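Endo-beta-N-acetylglucosaminidase F1 (Bacteroides thetaiotaomicron VPI-5482, PDB 6TCV) probably hydrolyses the bond between the two core N-acetylglucosamines of high-mannose N-glycans, releasing the glycan from the asparagine-linked sugar. Local coordinates at residues Leu185-Glu190 against Ser413-Leu418; Lys193-Val198 against Gly399-Phe404. The protein carries 2 engineered substitutions. One frame throughout, in Å; residues are numbered along the deposited sequence. Where two conformers were deposited one is given.

Contact 1: residues Leu185-Glu190 against Ser413-Leu418; sequences LSFQLE and SVFSRL
Phe187 and Phe415 meet ring to ring and carry this contact. Their planes are only 12° apart, with centroids 4.6 Å from each other. The rings are slid so far that they barely overlap. What touches is the CZ end of Phe415, which lies over one face of Phe187 near its rim. Phe415 CZ is 3.3 Å from Phe187 CD2, and Phe187 CE2 is almost as near to that CZ. Phe187 sets its CG beside the backbone N (chi1 -63°), and this brings the ring end towards the helix although CB does not point there. Ser186 O comes to the edge of the Phe415 ring, near its plane, at 3.4 Å from Phe415 CZ. Val414 CG1 lies in the plane of the Phe187 ring at its edge, 3.6 Å from Phe187 CE2, and the two side chains cross at about a right angle.

The packing thins beyond this cluster. Leu418 CD1 only reaches the edge of the Phe187 ring, 4.0 Å from Phe187 CD2. Farther round, the solvent side lies at Ser416, an exposed residue. No hydrogen bond joins the two segments. A glycerol, probably from the crystallisation liquor, lies about 4 Å from the Phe415 side chain. An alanine in place of Phe187 would probably leave Phe415 CZ without the face it lies on, and Val414 CG1 and Leu418 CD1 without the edge they pack against.

Tyr411, on the same helix as Val414 and Phe415, meets both phenylalanine rings edge-to-face. Its OH and Ile435 O each hydrogen-bond Ser186 OG. The contact thus packs the loop between strands 169-175 and 198-209 against helix 411-416, which follows strand 400-404.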
loop_
_atom_site.group_PDB
_atom_site.type_symbol
_atom_site.label_atom_id
_atom_site.label_comp_id
_atom_site.label_asym_id
_atom_site.label_seq_id
_atom_site.Cartn_x
_atom_site.Cartn_y
_atom_site.Cartn_z
ATOM N N LEU A 185 11.921 -1.189 -12.905
ATOM C CA LEU A 185 12.456 -2.390 -13.542
ATOM C C LEU A 185 13.970 -2.376 -13.644
ATOM O O LEU A 185 14.549 -3.418 -13.984
ATOM C CB LEU A 185 11.790 -2.615 -14.890
ATOM C CG LEU A 185 10.290 -2.767 -14.819
ATOM C CD1 LEU A 185 9.752 -2.948 -16.247
ATOM C CD2 LEU A 185 9.810 -3.852 -13.855
ATOM N N SER A 186 14.629 -1.247 -13.337
ATOM C CA SER A 186 16.083 -1.207 -13.257
ATOM C C SER A 186 16.641 -1.939 -12.051
ATOM O O SER A 186 17.860 -2.103 -11.984
ATOM C CB SER A 186 16.589 0.220 -13.166
ATOM O OG SER A 186 16.149 1.054 -14.269
ATOM N N PHE A 187 15.803 -2.278 -11.075
ATOM C CA PHE A 187 16.220 -2.788 -9.780
ATOM C C PHE A 187 15.835 -4.257 -9.585
ATOM O O PHE A 187 14.688 -4.560 -9.209
ATOM C CB PHE A 187 15.602 -1.965 -8.663
ATOM C CG PHE A 187 16.015 -0.507 -8.623
ATOM C CD1 PHE A 187 15.353 0.418 -9.413
ATOM C CD2 PHE A 187 17.032 -0.075 -7.795
ATOM C CE1 PHE A 187 15.713 1.757 -9.379
ATOM C CE2 PHE A 187 17.404 1.244 -7.716
ATOM C CZ PHE A 187 16.732 2.183 -8.534
ATOM N N GLN A 188 16.771 -5.145 -9.808
ATOM C CA GLN A 188 16.550 -6.566 -9.626
ATOM C C GLN A 188 17.666 -7.129 -8.773
ATOM O O GLN A 188 18.794 -6.612 -8.786
ATOM C CB GLN A 188 16.517 -7.387 -10.931
ATOM C CG GLN A 188 15.444 -7.029 -11.915
ATOM C CD GLN A 188 15.623 -7.772 -13.248
ATOM O OE1 GLN A 188 16.449 -7.400 -14.033
ATOM N NE2 GLN A 188 14.865 -8.872 -13.457
ATOM N N LEU A 189 17.359 -8.221 -8.063
ATOM C CA LEU A 189 18.428 -8.987 -7.457
ATOM C C LEU A 189 19.156 -9.788 -8.537
ATOM O O LEU A 189 18.662 -9.959 -9.657
ATOM C CB LEU A 189 17.837 -9.973 -6.429
ATOM C CG LEU A 189 16.869 -9.383 -5.421
ATOM C CD1 LEU A 189 16.428 -10.475 -4.466
ATOM C CD2 LEU A 189 17.487 -8.234 -4.693
ATOM N N GLU A 190 20.321 -10.336 -8.187
ATOM C CA GLU A 190 21.019 -11.189 -9.155
ATOM C C GLU A 190 20.209 -12.416 -9.532
ATOM O O GLU A 190 20.304 -12.868 -10.694
ATOM C CB GLU A 190 22.356 -11.644 -8.572
ATOM C CG GLU A 190 23.387 -10.558 -8.399
ATOM C CD GLU A 190 24.578 -11.075 -7.597
ATOM O OE1 GLU A 190 24.630 -12.279 -7.310
ATOM O OE2 GLU A 190 25.417 -10.269 -7.240
ATOM N N SER A 413 25.188 6.335 -7.427
ATOM C CA SER A 413 24.953 6.575 -6.000
ATOM C C SER A 413 23.893 5.639 -5.435
ATOM O O SER A 413 24.097 5.021 -4.366
ATOM C CB SER A 413 24.480 8.036 -5.835
ATOM O OG SER A 413 24.210 8.307 -4.484
ATOM N N VAL A 414 22.747 5.555 -6.104
ATOM C CA VAL A 414 21.641 4.749 -5.585
ATOM C C VAL A 414 22.091 3.300 -5.378
ATOM O O VAL A 414 21.886 2.706 -4.313
ATOM C CB VAL A 414 20.421 4.830 -6.521
ATOM C CG1 VAL A 414 19.304 3.887 -6.074
ATOM C CG2 VAL A 414 19.893 6.246 -6.629
ATOM N N PHE A 415 22.699 2.701 -6.411
ATOM C CA PHE A 415 23.059 1.305 -6.312
ATOM C C PHE A 415 24.222 1.085 -5.358
ATOM O O PHE A 415 24.312 0.017 -4.722
ATOM C CB PHE A 415 23.350 0.724 -7.696
ATOM C CG PHE A 415 22.072 0.382 -8.453
ATOM C CD1 PHE A 415 21.367 1.348 -9.189
ATOM C CD2 PHE A 415 21.512 -0.908 -8.362
ATOM C CE1 PHE A 415 20.202 1.083 -9.845
ATOM C CE2 PHE A 415 20.338 -1.208 -9.027
ATOM C CZ PHE A 415 19.685 -0.230 -9.765
ATOM N N SER A 416 25.132 2.057 -5.223
ATOM C CA SER A 416 26.169 1.936 -4.204
ATOM C C SER A 416 25.529 1.720 -2.836
ATOM O O SER A 416 26.013 0.902 -2.039
ATOM C CB SER A 416 27.131 3.146 -4.207
ATOM O OG SER A 416 26.641 4.318 -3.551
ATOM N N ARG A 417 24.413 2.394 -2.575
ATOM C CA ARG A 417 23.758 2.344 -1.288
ATOM C C ARG A 417 22.920 1.093 -1.108
ATOM O O ARG A 417 22.404 0.875 0.003
ATOM C CB ARG A 417 22.910 3.608 -1.094
ATOM C CG ARG A 417 23.736 4.877 -1.082
ATOM C CD ARG A 417 22.847 6.095 -1.177
ATOM N NE ARG A 417 22.071 6.271 0.065
ATOM C CZ ARG A 417 21.179 7.246 0.230
ATOM N NH1 ARG A 417 20.955 8.086 -0.769
ATOM N NH2 ARG A 417 20.555 7.370 1.380
ATOM N N LEU A 418 22.878 0.222 -2.099
ATOM C CA LEU A 418 22.132 -1.041 -2.030
ATOM C C LEU A 418 23.101 -2.217 -2.010
ATOM O O LEU A 418 22.651 -3.361 -2.060
ATOM C CB LEU A 418 21.152 -1.188 -3.206
ATOM C CG LEU A 418 20.107 -0.088 -3.293
ATOM C CD1 LEU A 418 19.279 -0.204 -4.526
ATOM C CD2 LEU A 418 19.182 -0.129 -2.047
#

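Contact 2: residues Lys193-Val198 against Gly399-Phe404; sequences KLLWDV and GWFMGF. With NAG (2-acetamido-2-deoxy-beta-D-glucopyranose), chain B.
Phe401 takes the ends of Leu195 and Trp196 together. Its plane stands at 58° to the six-membered ring of Trp196, with centroids 5.3 Å apart, an oblique pairing and not a stack. Trp196 CZ3 comes closest, 3.6 Å from Phe401 CE2. Leu195 CD1 reaches Phe401 CZ of the same ring at 3.7 Å, while its other branch, CD2, lies over a face of Trp196. Phe401 holds CG between its backbone N and carbonyl carbon (chi1 51°), which turns the ring towards this pair.

Strand 400-404 is the last of eight parallel strands in the (β/α)8 barrel of a glycoside hydrolase, and it pairs with the first, 169-175. The loop 193-197 leads into the second strand, 198-209.

Trp196 CZ3 lies 4.0 Å from Gly403 N, so close to the strand backbone that a CB at Gly403 would be tight against Trp196 CH2. Val198 crosses Trp400 at about a right angle, Val198 CG2 being 3.7 Å from both Trp400 CZ3 and Trp400 CH2. Asp197 turns its carboxylate to a salt bridge with Lys163. At the far end of the strand, Phe404 CE1 approaches C5 of an N-acetylglucosamine at 3.8 Å; Tyr290, Tyr355 and Glu376 hydrogen-bond that sugar.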
loop_
_atom_site.group_PDB
_atom_site.type_symbol
_atom_site.label_atom_id
_atom_site.label_comp_id
_atom_site.label_asym_id
_atom_site.label_seq_id
_atom_site.Cartn_x
_atom_site.Cartn_y
_atom_site.Cartn_z
ATOM N N LYS A 193 14.646 -11.397 -9.081
ATOM C CA LYS A 193 13.500 -10.788 -8.411
ATOM C C LYS A 193 13.566 -9.274 -8.440
ATOM O O LYS A 193 14.629 -8.686 -8.264
ATOM C CB LYS A 193 13.422 -11.278 -6.948
ATOM C CG LYS A 193 13.006 -12.745 -6.860
ATOM C CD LYS A 193 11.569 -12.969 -7.249
ATOM C CE LYS A 193 11.141 -14.419 -7.057
ATOM N NZ LYS A 193 9.724 -14.571 -7.354
ATOM N N LEU A 194 12.421 -8.629 -8.561
ATOM C CA LEU A 194 12.372 -7.160 -8.474
ATOM C C LEU A 194 12.488 -6.747 -7.006
ATOM O O LEU A 194 11.849 -7.327 -6.105
ATOM C CB LEU A 194 11.036 -6.625 -8.995
ATOM C CG LEU A 194 10.880 -6.776 -10.503
ATOM C CD1 LEU A 194 9.420 -6.506 -10.912
ATOM C CD2 LEU A 194 11.796 -5.870 -11.253
ATOM N N LEU A 195 13.313 -5.748 -6.748
ATOM C CA LEU A 195 13.565 -5.281 -5.387
ATOM C C LEU A 195 12.365 -4.589 -4.775
ATOM O O LEU A 195 12.093 -4.794 -3.581
ATOM C CB LEU A 195 14.759 -4.317 -5.398
ATOM C CG LEU A 195 15.202 -3.753 -4.066
ATOM C CD1 LEU A 195 15.668 -4.848 -3.152
ATOM C CD2 LEU A 195 16.278 -2.712 -4.275
ATOM N N TRP A 196 11.681 -3.719 -5.518
ATOM C CA TRP A 196 10.719 -2.773 -4.932
ATOM C C TRP A 196 9.299 -3.303 -5.054
ATOM O O TRP A 196 8.630 -3.186 -6.076
ATOM C CB TRP A 196 10.834 -1.398 -5.574
ATOM C CG TRP A 196 12.179 -0.790 -5.417
ATOM C CD1 TRP A 196 13.139 -0.685 -6.384
ATOM C CD2 TRP A 196 12.757 -0.224 -4.222
ATOM N NE1 TRP A 196 14.267 -0.082 -5.861
ATOM C CE2 TRP A 196 14.055 0.217 -4.544
ATOM C CE3 TRP A 196 12.300 -0.012 -2.917
ATOM C CZ2 TRP A 196 14.881 0.817 -3.631
ATOM C CZ3 TRP A 196 13.124 0.619 -2.021
ATOM C CH2 TRP A 196 14.391 1.016 -2.373
ATOM N N ASP A 197 8.800 -3.861 -3.951
ATOM C CA ASP A 197 7.464 -4.463 -3.885
ATOM C C ASP A 197 6.366 -3.430 -4.102
ATOM O O ASP A 197 5.309 -3.758 -4.642
ATOM C CB ASP A 197 7.250 -5.083 -2.489
ATOM C CG ASP A 197 8.247 -6.165 -2.166
ATOM O OD1 ASP A 197 9.431 -5.858 -1.960
ATOM O OD2 ASP A 197 7.809 -7.353 -2.100
ATOM N N VAL A 198 6.578 -2.204 -3.605
ATOM C CA VAL A 198 5.584 -1.124 -3.639
ATOM C C VAL A 198 6.245 0.143 -4.146
ATOM O O VAL A 198 7.347 0.476 -3.701
ATOM C CB VAL A 198 4.997 -0.894 -2.233
ATOM C CG1 VAL A 198 4.050 0.290 -2.235
ATOM C CG2 VAL A 198 4.338 -2.163 -1.709
ATOM N N GLY A 399 9.483 -4.468 8.756
ATOM C CA GLY A 399 8.958 -5.075 7.548
ATOM C C GLY A 399 9.406 -4.435 6.248
ATOM O O GLY A 399 9.311 -5.078 5.186
ATOM N N TRP A 400 9.875 -3.184 6.275
ATOM C CA TRP A 400 10.043 -2.373 5.056
ATOM C C TRP A 400 11.341 -1.590 5.079
ATOM O O TRP A 400 11.801 -1.146 6.146
ATOM C CB TRP A 400 8.830 -1.385 4.894
ATOM C CG TRP A 400 7.550 -2.134 4.731
ATOM C CD1 TRP A 400 6.737 -2.626 5.696
ATOM C CD2 TRP A 400 6.963 -2.563 3.481
ATOM N NE1 TRP A 400 5.707 -3.367 5.143
ATOM C CE2 TRP A 400 5.838 -3.324 3.780
ATOM C CE3 TRP A 400 7.302 -2.352 2.137
ATOM C CZ2 TRP A 400 5.049 -3.911 2.803
ATOM C CZ3 TRP A 400 6.499 -2.924 1.176
ATOM C CH2 TRP A 400 5.413 -3.670 1.502
ATOM N N PHE A 401 11.864 -1.343 3.892
ATOM C CA PHE A 401 12.852 -0.306 3.662
ATOM C C PHE A 401 12.297 0.651 2.616
ATOM O O PHE A 401 11.689 0.206 1.636
ATOM C CB PHE A 401 14.244 -0.882 3.229
ATOM C CG PHE A 401 14.186 -1.844 2.088
ATOM C CD1 PHE A 401 13.963 -3.192 2.299
ATOM C CD2 PHE A 401 14.384 -1.413 0.782
ATOM C CE1 PHE A 401 13.881 -4.066 1.237
ATOM C CE2 PHE A 401 14.336 -2.301 -0.278
ATOM C CZ PHE A 401 14.074 -3.621 -0.058
ATOM N N MET A 402 12.498 1.947 2.825
ATOM C CA MET A 402 11.919 2.986 1.963
ATOM C C MET A 402 13.038 3.717 1.246
ATOM O O MET A 402 14.111 3.957 1.820
ATOM C CB MET A 402 11.022 3.900 2.753
ATOM C CG MET A 402 10.350 5.015 1.953
ATOM S SD MET A 402 11.333 6.538 1.759
ATOM C CE MET A 402 10.534 7.543 3.040
ATOM N N GLY A 403 12.758 4.068 -0.008
ATOM C CA GLY A 403 13.620 4.918 -0.807
ATOM C C GLY A 403 12.792 5.981 -1.502
ATOM O O GLY A 403 11.592 5.814 -1.732
ATOM N N PHE A 404 13.427 7.116 -1.755
ATOM C CA PHE A 404 12.787 8.315 -2.321
ATOM C C PHE A 404 13.600 8.967 -3.408
ATOM O O PHE A 404 14.770 9.304 -3.180
ATOM C CB PHE A 404 12.482 9.282 -1.178
ATOM C CG PHE A 404 11.759 10.536 -1.585
ATOM C CD1 PHE A 404 12.490 11.663 -1.988
ATOM C CD2 PHE A 404 10.380 10.626 -1.606
ATOM C CE1 PHE A 404 11.852 12.802 -2.390
ATOM C CE2 PHE A 404 9.747 11.765 -2.025
ATOM C CZ PHE A 404 10.453 12.882 -2.438
HETATM C C1 NAG B . 9.968 15.566 2.214
HETATM C C2 NAG B . 8.865 15.179 1.247
HETATM C C3 NAG B . 9.006 15.793 -0.148
HETATM C C4 NAG B . 10.346 16.491 -0.287
HETATM C C5 NAG B . 11.423 15.563 0.240
HETATM C C6 NAG B . 12.844 16.067 0.019
HETATM C C7 NAG B . 7.607 13.063 1.296
HETATM C C8 NAG B . 7.725 11.552 1.246
HETATM N N2 NAG B . 8.750 13.733 1.173
HETATM O O3 NAG B . 7.949 16.733 -0.364
HETATM O O4 NAG B . 10.568 16.731 -1.687
HETATM O O5 NAG B . 11.280 15.390 1.664
HETATM O O6 NAG B . 13.760 15.225 0.640
HETATM O O7 NAG B . 6.528 13.645 1.460
#

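How the contacts relate
Both contacts are buried, but the centre of contact 2 is about 11 Å from the centre of the chain, that of contact 1 about 22 Å. They draw on the same loop between strands 169-175 and 198-209. Their second segments also follow each other, strand 400-404 running on towards helix 411-416. Contact 1 joins that loop to a helix outside the barrel strands; contact 2 joins it to a barrel strand. Chemistry across each is apolar and largely aromatic: near-parallel rings in contact 1, tilted rings in contact 2. The two meet where the rings of Phe187 and Trp196 meet edge-to-face and Phe187 O probably accepts a hydrogen bond from Leu195 N, 3.1 Å away.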